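Local atomic coordinates of long form salivary protein D7L1 (PDB entry 3DXL), a protein that binds and sequesters biogenic amines and eicosanoids such as leukotrienes of the vertebrate host, helping the female mosquito to take a blood meal. Residues C16-L21 / V211-K216; K249-S254 / D258-A263; F264-V269 / Y274-P279. All coordinates share one frame; numbering follows the deposited sequence.

Interaction 1. Residues C16-L21 / V211-K216; sequences CMEDNL and VKRDFK
Glu-18 and Asp-19, neighbours near the C-terminal end of helix 6-20, share a single partner, the guanidinium of Arg-213 on helix 208-217. Glu-18 comes first: its chain runs out extended, and one carboxylate oxygen, OE2, takes both terminal nitrogens of the arginine, NH2 at 3.1 Å and NH1 at 3.2 Å. This end-on grip is skewed, because both nitrogens reach OE2 from the same face, well above the carboxylate plane, although OE2 itself lies close to the guanidinium plane. This salt-bridge network lies at the surface and joins the two odorant-binding-protein domains of a long-form D7 protein, one helix from each, with Asp-19 CA 11.2 Å from Arg-213 CA; side chains and one water span the gap. Asp-19 follows, its CG beside its own backbone N (chi1 -74°); it and Arg-213 extend toward each other from opposite directions. Its OD1 accepts from NH2 of Arg-213 at 2.8 Å, on the syn side and 27° out of the carboxylate plane. Water 1 completes the ring, donating to Asp-19 OD2 and accepting from Arg-213 NE at 2.9 Å, so that all three guanidinium nitrogens are engaged. Asn-20 folds back on its own helix, ND2 donating to Cys-16 O at 2.9 Å.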
loop_
_atom_site.group_PDB
_atom_site.type_symbol
_atom_site.label_atom_id
_atom_site.label_comp_id
_atom_site.label_asym_id
_atom_site.label_seq_id
_atom_site.Cartn_x
_atom_site.Cartn_y
_atom_site.Cartn_z
ATOM N N CYS A 16 4.700 6.744 2.588
ATOM C CA CYS A 16 4.869 8.122 3.010
ATOM C C CYS A 16 6.340 8.457 3.266
ATOM O O CYS A 16 6.783 9.566 2.952
ATOM C CB CYS A 16 4.001 8.391 4.229
ATOM S SG CYS A 16 2.241 8.444 3.817
ATOM N N MET A 17 7.114 7.498 3.782
ATOM C CA MET A 17 8.546 7.724 3.937
ATOM C C MET A 17 9.239 7.798 2.582
ATOM O O MET A 17 10.070 8.677 2.357
ATOM C CB MET A 17 9.190 6.664 4.823
ATOM C CG MET A 17 8.828 6.847 6.281
ATOM S SD MET A 17 9.806 5.838 7.390
ATOM C CE MET A 17 9.034 4.246 7.101
ATOM N N GLU A 18 8.877 6.895 1.661
ATOM C CA GLU A 18 9.472 6.908 0.322
ATOM C C GLU A 18 9.275 8.266 -0.353
ATOM O O GLU A 18 10.193 8.799 -0.981
ATOM C CB GLU A 18 8.900 5.774 -0.530
ATOM C CG GLU A 18 9.638 5.598 -1.860
ATOM C CD GLU A 18 9.181 4.387 -2.641
ATOM O OE1 GLU A 18 8.966 3.319 -2.042
ATOM O OE2 GLU A 18 9.068 4.493 -3.874
ATOM N N ASP A 19 8.083 8.832 -0.186
ATOM C CA ASP A 19 7.751 10.087 -0.844
ATOM C C ASP A 19 8.305 11.342 -0.163
ATOM O O ASP A 19 8.337 12.412 -0.778
ATOM C CB ASP A 19 6.237 10.211 -0.995
ATOM C CG ASP A 19 5.681 9.308 -2.077
ATOM O OD1 ASP A 19 6.462 8.779 -2.901
ATOM O OD2 ASP A 19 4.451 9.142 -2.099
ATOM N N ASN A 20 8.716 11.228 1.103
ATOM C CA ASN A 20 9.044 12.420 1.885
ATOM C C ASN A 20 10.425 12.475 2.507
ATOM O O ASN A 20 10.872 13.551 2.906
ATOM C CB ASN A 20 7.952 12.684 2.921
ATOM C CG ASN A 20 6.648 13.066 2.275
ATOM O OD1 ASN A 20 6.506 14.177 1.753
ATOM N ND2 ASN A 20 5.696 12.144 2.268
ATOM N N LEU A 21 11.121 11.349 2.605
ATOM C CA LEU A 21 12.489 11.393 3.106
ATOM C C LEU A 21 13.328 12.316 2.234
ATOM O O LEU A 21 13.166 12.342 1.017
ATOM C CB LEU A 21 13.116 10.000 3.085
ATOM C CG LEU A 21 12.732 9.039 4.206
ATOM C CD1 LEU A 21 13.192 7.639 3.858
ATOM C CD2 LEU A 21 13.337 9.478 5.527
ATOM N N VAL A 211 -0.736 3.438 -11.135
ATOM C CA VAL A 211 -0.189 2.770 -12.324
ATOM C C VAL A 211 0.902 3.646 -12.933
ATOM O O VAL A 211 1.979 3.175 -13.298
ATOM C CB VAL A 211 -1.264 2.456 -13.378
ATOM C CG1 VAL A 211 -0.690 1.539 -14.436
ATOM C CG2 VAL A 211 -2.466 1.800 -12.738
ATOM N N LYS A 212 0.626 4.946 -13.002
ATOM C CA LYS A 212 1.597 5.898 -13.532
ATOM C C LYS A 212 2.887 5.909 -12.728
ATOM O O LYS A 212 3.972 5.995 -13.290
ATOM C CB LYS A 212 1.014 7.310 -13.585
ATOM C CG LYS A 212 -0.024 7.492 -14.684
ATOM C CD LYS A 212 -0.768 8.820 -14.548
ATOM C CE LYS A 212 0.171 10.000 -14.701
ATOM N NZ LYS A 212 -0.562 11.301 -14.609
ATOM N N ARG A 213 2.756 5.834 -11.399
ATOM C CA ARG A 213 3.893 5.811 -10.501
ATOM C C ARG A 213 4.853 4.692 -10.906
ATOM O O ARG A 213 6.056 4.888 -10.974
ATOM C CB ARG A 213 3.404 5.609 -9.060
ATOM C CG ARG A 213 4.476 5.725 -7.997
ATOM C CD ARG A 213 3.903 5.463 -6.606
ATOM N NE ARG A 213 4.727 6.106 -5.573
ATOM C CZ ARG A 213 5.823 5.577 -5.042
ATOM N NH1 ARG A 213 6.235 4.369 -5.412
ATOM N NH2 ARG A 213 6.510 6.242 -4.124
ATOM N N ASP A 214 4.295 3.513 -11.161
ATOM C CA ASP A 214 5.113 2.357 -11.523
ATOM C C ASP A 214 5.743 2.455 -12.919
ATOM O O ASP A 214 6.856 1.988 -13.123
ATOM C CB ASP A 214 4.315 1.071 -11.370
ATOM C CG ASP A 214 4.162 0.653 -9.915
ATOM O OD1 ASP A 214 4.847 1.230 -9.031
ATOM O OD2 ASP A 214 3.351 -0.265 -9.661
ATOM N N PHE A 215 5.047 3.098 -13.858
ATOM C CA PHE A 215 5.658 3.403 -15.160
ATOM C C PHE A 215 6.849 4.345 -15.017
ATOM O O PHE A 215 7.913 4.118 -15.607
ATOM C CB PHE A 215 4.645 4.015 -16.131
ATOM C CG PHE A 215 3.928 3.005 -16.994
ATOM C CD1 PHE A 215 3.251 1.936 -16.421
ATOM C CD2 PHE A 215 3.889 3.160 -18.376
ATOM C CE1 PHE A 215 2.575 1.015 -17.213
ATOM C CE2 PHE A 215 3.213 2.238 -19.178
ATOM C CZ PHE A 215 2.551 1.175 -18.589
ATOM N N LYS A 216 6.683 5.397 -14.210
ATOM C CA LYS A 216 7.759 6.355 -14.045
ATOM C C LYS A 216 8.981 5.715 -13.399
ATOM O O LYS A 216 10.115 6.040 -13.747
ATOM C CB LYS A 216 7.284 7.583 -13.271
ATOM C CG LYS A 216 6.291 8.417 -14.064
ATOM C CD LYS A 216 5.833 9.656 -13.325
ATOM C CE LYS A 216 4.814 10.426 -14.162
ATOM N NZ LYS A 216 4.173 11.527 -13.386
HETATM O O HOH W 1 3.647 8.600 -4.602
#

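Interaction 2. Residues K249-S254 / D258-A263; sequences KCLVES and DDFKEA
Leu-251 and Val-252 together press on the ring of Phe-260, and this group is the tightly packed part of the contact. CG of Phe-260 stands anti to the backbone N (chi1 171°), which directs the ring at Leu-251. The leucine CB sits 3.9 Å from the ring centroid and only 9° off the ring normal, a CH-pi contact over the middle of one face. CD1 of the same leucine lies 3.7 Å from Phe-260 CE1, and, from the same side of the ring plane, Val-252 brings CG2 obliquely to 3.6 Å from Phe-260 CE2. The phenylalanine thus lies against two successive residues of helix 243-253. Both segments belong to the C-terminal, amine-binding domain of this all-helical fold; they lie on two consecutive helices joined by a short connection, with local axes 8.9 Å apart and inclined at 118°. At the connection Ser-254 OG and its backbone N both bond to Leu-251 O, the hydroxyl at 2.8 Å. Phe-215 and Phe-264 also touch Phe-260, and Leu-225 and Leu-229 of helix 223-234 pack on Leu-251. The looser side is marked by Lys-261, partly exposed, whose extended chain passes Val-252 so that CE comes no nearer to CG1 than 4.3 Å.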
loop_
_atom_site.group_PDB
_atom_site.type_symbol
_atom_site.label_atom_id
_atom_site.label_comp_id
_atom_site.label_asym_id
_atom_site.label_seq_id
_atom_site.Cartn_x
_atom_site.Cartn_y
_atom_site.Cartn_z
ATOM N N LYS A 249 -6.393 -7.354 -17.812
ATOM C CA LYS A 249 -6.528 -7.886 -19.167
ATOM C C LYS A 249 -6.350 -6.780 -20.206
ATOM O O LYS A 249 -5.620 -6.941 -21.186
ATOM C CB LYS A 249 -7.898 -8.527 -19.310
ATOM C CG LYS A 249 -8.231 -8.995 -20.723
ATOM C CD LYS A 249 -9.543 -9.743 -20.747
ATOM C CE LYS A 249 -10.006 -10.064 -22.172
ATOM N NZ LYS A 249 -9.158 -11.083 -22.875
ATOM N N CYS A 250 -7.018 -5.650 -19.983
ATOM C CA CYS A 250 -6.955 -4.532 -20.904
ATOM C C CYS A 250 -5.518 -4.055 -21.094
ATOM O O CYS A 250 -5.056 -3.893 -22.219
ATOM C CB CYS A 250 -7.849 -3.394 -20.418
ATOM S SG CYS A 250 -8.231 -2.145 -21.655
ATOM N N LEU A 251 -4.798 -3.859 -19.990
ATOM C CA LEU A 251 -3.417 -3.407 -20.058
ATOM C C LEU A 251 -2.518 -4.418 -20.772
ATOM O O LEU A 251 -1.711 -4.041 -21.625
ATOM C CB LEU A 251 -2.879 -3.093 -18.661
ATOM C CG LEU A 251 -3.393 -1.770 -18.078
ATOM C CD1 LEU A 251 -3.256 -1.762 -16.566
ATOM C CD2 LEU A 251 -2.650 -0.607 -18.696
ATOM N N VAL A 252 -2.670 -5.693 -20.416
ATOM C CA VAL A 252 -1.853 -6.771 -20.981
ATOM C C VAL A 252 -2.042 -6.927 -22.497
ATOM O O VAL A 252 -1.124 -7.346 -23.204
ATOM C CB VAL A 252 -2.113 -8.119 -20.228
ATOM C CG1 VAL A 252 -1.524 -9.324 -20.983
ATOM C CG2 VAL A 252 -1.543 -8.043 -18.821
ATOM N N GLU A 253 -3.227 -6.571 -22.982
ATOM C CA GLU A 253 -3.566 -6.710 -24.397
ATOM C C GLU A 253 -3.445 -5.405 -25.180
ATOM O O GLU A 253 -3.681 -5.387 -26.390
ATOM C CB GLU A 253 -4.967 -7.309 -24.504
ATOM C CG GLU A 253 -5.017 -8.739 -23.939
ATOM C CD GLU A 253 -6.414 -9.340 -23.824
ATOM O OE1 GLU A 253 -7.401 -8.704 -24.254
ATOM O OE2 GLU A 253 -6.522 -10.464 -23.287
ATOM N N SER A 254 -3.035 -4.330 -24.503
ATOM C CA SER A 254 -3.019 -2.976 -25.082
ATOM C C SER A 254 -1.711 -2.614 -25.789
ATOM O O SER A 254 -0.734 -3.343 -25.732
ATOM C CB SER A 254 -3.261 -1.945 -23.978
ATOM O OG SER A 254 -2.069 -1.744 -23.241
ATOM N N ASP A 258 4.044 -3.907 -23.324
ATOM C CA ASP A 258 5.434 -4.159 -22.974
ATOM C C ASP A 258 5.901 -3.286 -21.815
ATOM O O ASP A 258 6.513 -3.789 -20.870
ATOM C CB ASP A 258 6.345 -4.010 -24.193
ATOM C CG ASP A 258 6.049 -5.047 -25.262
ATOM O OD1 ASP A 258 5.844 -6.225 -24.911
ATOM O OD2 ASP A 258 6.014 -4.670 -26.449
ATOM N N ASP A 259 5.591 -1.994 -21.867
ATOM C CA ASP A 259 5.884 -1.098 -20.755
ATOM C C ASP A 259 5.142 -1.519 -19.495
ATOM O O ASP A 259 5.708 -1.459 -18.402
ATOM C CB ASP A 259 5.525 0.341 -21.123
ATOM C CG ASP A 259 6.475 0.940 -22.129
ATOM O OD1 ASP A 259 7.493 0.301 -22.460
ATOM O OD2 ASP A 259 6.211 2.076 -22.562
ATOM N N PHE A 260 3.885 -1.935 -19.643
ATOM C CA PHE A 260 3.123 -2.442 -18.498
ATOM C C PHE A 260 3.790 -3.639 -17.836
ATOM O O PHE A 260 3.934 -3.677 -16.608
ATOM C CB PHE A 260 1.672 -2.786 -18.859
ATOM C CG PHE A 260 0.951 -3.511 -17.761
ATOM C CD1 PHE A 260 0.502 -2.822 -16.638
ATOM C CD2 PHE A 260 0.770 -4.884 -17.819
ATOM C CE1 PHE A 260 -0.132 -3.494 -15.599
ATOM C CE2 PHE A 260 0.140 -5.556 -16.790
ATOM C CZ PHE A 260 -0.316 -4.859 -15.685
ATOM N N LYS A 261 4.165 -4.636 -18.630
ATOM C CA LYS A 261 4.811 -5.824 -18.079
ATOM C C LYS A 261 6.106 -5.447 -17.363
ATOM O O LYS A 261 6.387 -5.952 -16.286
ATOM C CB LYS A 261 5.054 -6.867 -19.165
ATOM C CG LYS A 261 3.765 -7.455 -19.728
ATOM C CD LYS A 261 4.030 -8.328 -20.945
ATOM C CE LYS A 261 2.732 -8.853 -21.511
ATOM N NZ LYS A 261 2.963 -9.753 -22.683
ATOM N N GLU A 262 6.871 -4.528 -17.944
ATOM C CA GLU A 262 8.093 -4.061 -17.313
ATOM C C GLU A 262 7.820 -3.373 -15.967
ATOM O O GLU A 262 8.475 -3.662 -14.959
ATOM C CB GLU A 262 8.871 -3.149 -18.259
ATOM C CG GLU A 262 10.248 -2.842 -17.746
ATOM C CD GLU A 262 11.143 -2.088 -18.717
ATOM O OE1 GLU A 262 10.776 -1.887 -19.901
ATOM O OE2 GLU A 262 12.241 -1.712 -18.276
ATOM N N ALA A 263 6.829 -2.489 -15.952
ATOM C CA ALA A 263 6.454 -1.769 -14.741
ATOM C C ALA A 263 5.927 -2.718 -13.659
ATOM O O ALA A 263 6.257 -2.587 -12.475
ATOM C CB ALA A 263 5.423 -0.726 -15.076
#

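Interaction 3. Residues F264-V269 / Y274-P279; sequences FDYREV and YAFNLP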
loop_
_atom_site.group_PDB
_atom_site.type_symbol
_atom_site.label_atom_id
_atom_site.label_comp_id
_atom_site.label_asym_id
_atom_site.label_seq_id
_atom_site.Cartn_x
_atom_site.Cartn_y
_atom_site.Cartn_z
ATOM N N PHE A 264 5.091 -3.662 -14.076
ATOM C CA PHE A 264 4.428 -4.618 -13.181
ATOM C C PHE A 264 5.468 -5.573 -12.598
ATOM O O PHE A 264 5.437 -5.883 -11.410
ATOM C CB PHE A 264 3.386 -5.383 -14.000
ATOM C CG PHE A 264 2.190 -5.908 -13.234
ATOM C CD1 PHE A 264 1.316 -5.045 -12.587
ATOM C CD2 PHE A 264 1.869 -7.268 -13.272
ATOM C CE1 PHE A 264 0.176 -5.535 -11.962
ATOM C CE2 PHE A 264 0.725 -7.757 -12.640
ATOM C CZ PHE A 264 -0.115 -6.876 -11.984
ATOM N N ASP A 265 6.405 -6.021 -13.431
ATOM C CA ASP A 265 7.496 -6.867 -12.955
ATOM C C ASP A 265 8.307 -6.156 -11.875
ATOM O O ASP A 265 8.643 -6.737 -10.840
ATOM C CB ASP A 265 8.457 -7.260 -14.088
ATOM C CG ASP A 265 7.915 -8.353 -14.996
ATOM O OD1 ASP A 265 6.846 -8.941 -14.733
ATOM O OD2 ASP A 265 8.599 -8.608 -16.004
ATOM N N TYR A 266 8.648 -4.892 -12.110
ATOM C CA TYR A 266 9.446 -4.167 -11.122
ATOM C C TYR A 266 8.643 -3.895 -9.844
ATOM O O TYR A 266 9.191 -3.953 -8.735
ATOM C CB TYR A 266 9.995 -2.870 -11.708
ATOM C CG TYR A 266 11.016 -2.151 -10.841
ATOM C CD1 TYR A 266 12.029 -2.849 -10.179
ATOM C CD2 TYR A 266 10.986 -0.758 -10.717
ATOM C CE1 TYR A 266 12.970 -2.178 -9.404
ATOM C CE2 TYR A 266 11.931 -0.086 -9.952
ATOM C CZ TYR A 266 12.915 -0.801 -9.305
ATOM O OH TYR A 266 13.864 -0.151 -8.556
ATOM N N ARG A 267 7.343 -3.653 -9.993
ATOM C CA ARG A 267 6.485 -3.528 -8.821
ATOM C C ARG A 267 6.488 -4.809 -7.995
ATOM O O ARG A 267 6.531 -4.740 -6.759
ATOM C CB ARG A 267 5.064 -3.120 -9.201
ATOM C CG ARG A 267 4.131 -2.942 -7.988
ATOM C CD ARG A 267 4.695 -1.945 -6.975
ATOM N NE ARG A 267 3.825 -1.698 -5.828
ATOM C CZ ARG A 267 2.847 -0.798 -5.806
ATOM N NH1 ARG A 267 2.562 -0.077 -6.891
ATOM N NH2 ARG A 267 2.156 -0.605 -4.683
ATOM N N GLU A 268 6.444 -5.971 -8.648
ATOM C CA GLU A 268 6.498 -7.225 -7.894
ATOM C C GLU A 268 7.777 -7.296 -7.053
ATOM O O GLU A 268 7.742 -7.691 -5.882
ATOM C CB GLU A 268 6.398 -8.441 -8.822
ATOM C CG GLU A 268 6.317 -9.793 -8.082
ATOM C CD GLU A 268 7.668 -10.362 -7.624
ATOM O OE1 GLU A 268 8.689 -10.124 -8.302
ATOM O OE2 GLU A 268 7.700 -11.059 -6.583
ATOM N N VAL A 269 8.903 -6.928 -7.654
ATOM C CA VAL A 269 10.183 -6.931 -6.962
ATOM C C VAL A 269 10.133 -6.013 -5.739
ATOM O O VAL A 269 10.517 -6.397 -4.625
ATOM C CB VAL A 269 11.334 -6.516 -7.910
ATOM C CG1 VAL A 269 12.630 -6.290 -7.135
ATOM C CG2 VAL A 269 11.552 -7.588 -8.976
ATOM N N TYR A 274 8.763 -3.616 1.543
ATOM C CA TYR A 274 8.053 -2.346 1.472
ATOM C C TYR A 274 9.004 -1.155 1.641
ATOM O O TYR A 274 8.831 -0.129 0.984
ATOM C CB TYR A 274 6.887 -2.309 2.459
ATOM C CG TYR A 274 5.636 -3.028 1.977
ATOM C CD1 TYR A 274 5.670 -3.940 0.908
ATOM C CD2 TYR A 274 4.416 -2.806 2.606
ATOM C CE1 TYR A 274 4.522 -4.582 0.478
ATOM C CE2 TYR A 274 3.267 -3.453 2.197
ATOM C CZ TYR A 274 3.328 -4.353 1.123
ATOM O OH TYR A 274 2.194 -5.002 0.701
ATOM N N ALA A 275 10.050 -1.328 2.453
ATOM C CA ALA A 275 11.103 -0.322 2.637
ATOM C C ALA A 275 12.204 -0.351 1.564
ATOM O O ALA A 275 13.282 0.205 1.774
ATOM C CB ALA A 275 11.716 -0.448 4.034
ATOM N N PHE A 276 11.920 -0.977 0.413
ATOM C CA PHE A 276 12.852 -1.102 -0.728
ATOM C C PHE A 276 13.716 0.136 -0.993
ATOM O O PHE A 276 14.935 0.033 -1.152
ATOM C CB PHE A 276 12.045 -1.450 -1.982
ATOM C CG PHE A 276 12.877 -1.771 -3.195
ATOM C CD1 PHE A 276 13.283 -3.075 -3.441
ATOM C CD2 PHE A 276 13.222 -0.777 -4.106
ATOM C CE1 PHE A 276 14.026 -3.386 -4.573
ATOM C CE2 PHE A 276 13.975 -1.085 -5.242
ATOM C CZ PHE A 276 14.373 -2.390 -5.468
ATOM N N ASN A 277 13.073 1.300 -1.063
ATOM C CA ASN A 277 13.745 2.543 -1.435
ATOM C C ASN A 277 14.121 3.447 -0.273
ATOM O O ASN A 277 14.596 4.565 -0.502
ATOM C CB ASN A 277 12.876 3.325 -2.424
ATOM C CG ASN A 277 13.053 2.858 -3.857
ATOM O OD1 ASN A 277 14.165 2.565 -4.281
ATOM N ND2 ASN A 277 11.961 2.828 -4.620
ATOM N N LEU A 278 13.921 2.988 0.960
ATOM C CA LEU A 278 14.049 3.906 2.093
ATOM C C LEU A 278 15.488 4.263 2.491
ATOM O O LEU A 278 15.804 5.445 2.607
ATOM C CB LEU A 278 13.191 3.481 3.291
ATOM C CG LEU A 278 11.700 3.291 2.995
ATOM C CD1 LEU A 278 10.927 3.104 4.290
ATOM C CD2 LEU A 278 11.125 4.437 2.195
ATOM N N PRO A 279 16.376 3.263 2.695
ATOM C CA PRO A 279 17.760 3.662 2.998
ATOM C C PRO A 279 18.363 4.587 1.926
ATOM O O PRO A 279 19.103 5.514 2.256
ATOM C CB PRO A 279 18.501 2.323 3.067
ATOM C CG PRO A 279 17.442 1.343 3.466
ATOM C CD PRO A 279 16.228 1.795 2.699
HETATM O O HOH W 2 13.155 2.286 -7.600
#
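Phe-276 and Tyr-266 are brought together by similar first torsions: in each, CG stands anti to the backbone N (chi1 -173° and -171°), which sends the phenylalanine ring from the loop toward helix 257-271 and carries the tyrosine hydroxyl outward to meet it. The two side chains cross at about a right angle, and their ring planes are 84° apart with centroids separated by 6.0 Å. The pair is nevertheless oblique, since it is the phenol oxygen rather than the body of the tyrosine ring that makes the closest approach: Tyr-266 OH lies 3.4 Å from Phe-276 CE2. Behind it, Tyr-266 CE1 is 4.2 Å from Phe-276 CZ. One helical turn further on, Val-269 adds a lighter touch, with CG1 at 4.1 Å from Phe-276 CE1, so that the outer end of the phenylalanine ring meets both residues.

The polar end of the tyrosine is served by water 2, at 2.7 Å from Tyr-266 OH. This water also accepts from Asn-277 ND2, at 3.3 Å, and so links helix to loop beside the aromatic contact. Asn-277 is further tied to the loop itself, its OD1 accepting from the backbone N of Gln-282. A type I beta turn from Ala-275 to Leu-278, closed by the bond from Leu-278 N to Ala-275 O at 3.0 Å, places Phe-276 and Asn-277 at its two central positions. The helix that receives this turn carries Asp-265 and Glu-268, two residues that bind noradrenaline in the C-terminal biogenic-amine pocket of the D7 fold.

Helix 208-217 ties the three contacts together. While Arg-213 serves interaction 1, the next residue, Asp-214, makes a salt bridge through OD2 to Arg-267 NH1 of interaction 3 at 2.9 Å, and Phe-215 packs on interaction 2, its CZ 3.5 Å from Phe-260 N. Interactions 2 and 3 occupy successive segments of helix 257-271, with centres 18 Å apart. The centres of interactions 1 and 3 are only about 10 Å apart; there Leu-278 CD2 lies 3.4 Å from Glu-18 N, joining the loop to the N-terminal domain. Interaction 1 lies away from the ligand-binding residues, whereas interaction 3 contains the noradrenaline-binding residues Asp-265 and Glu-268, and the Lys-261 side chain of interaction 2 is about 5 Å from that of Asp-265.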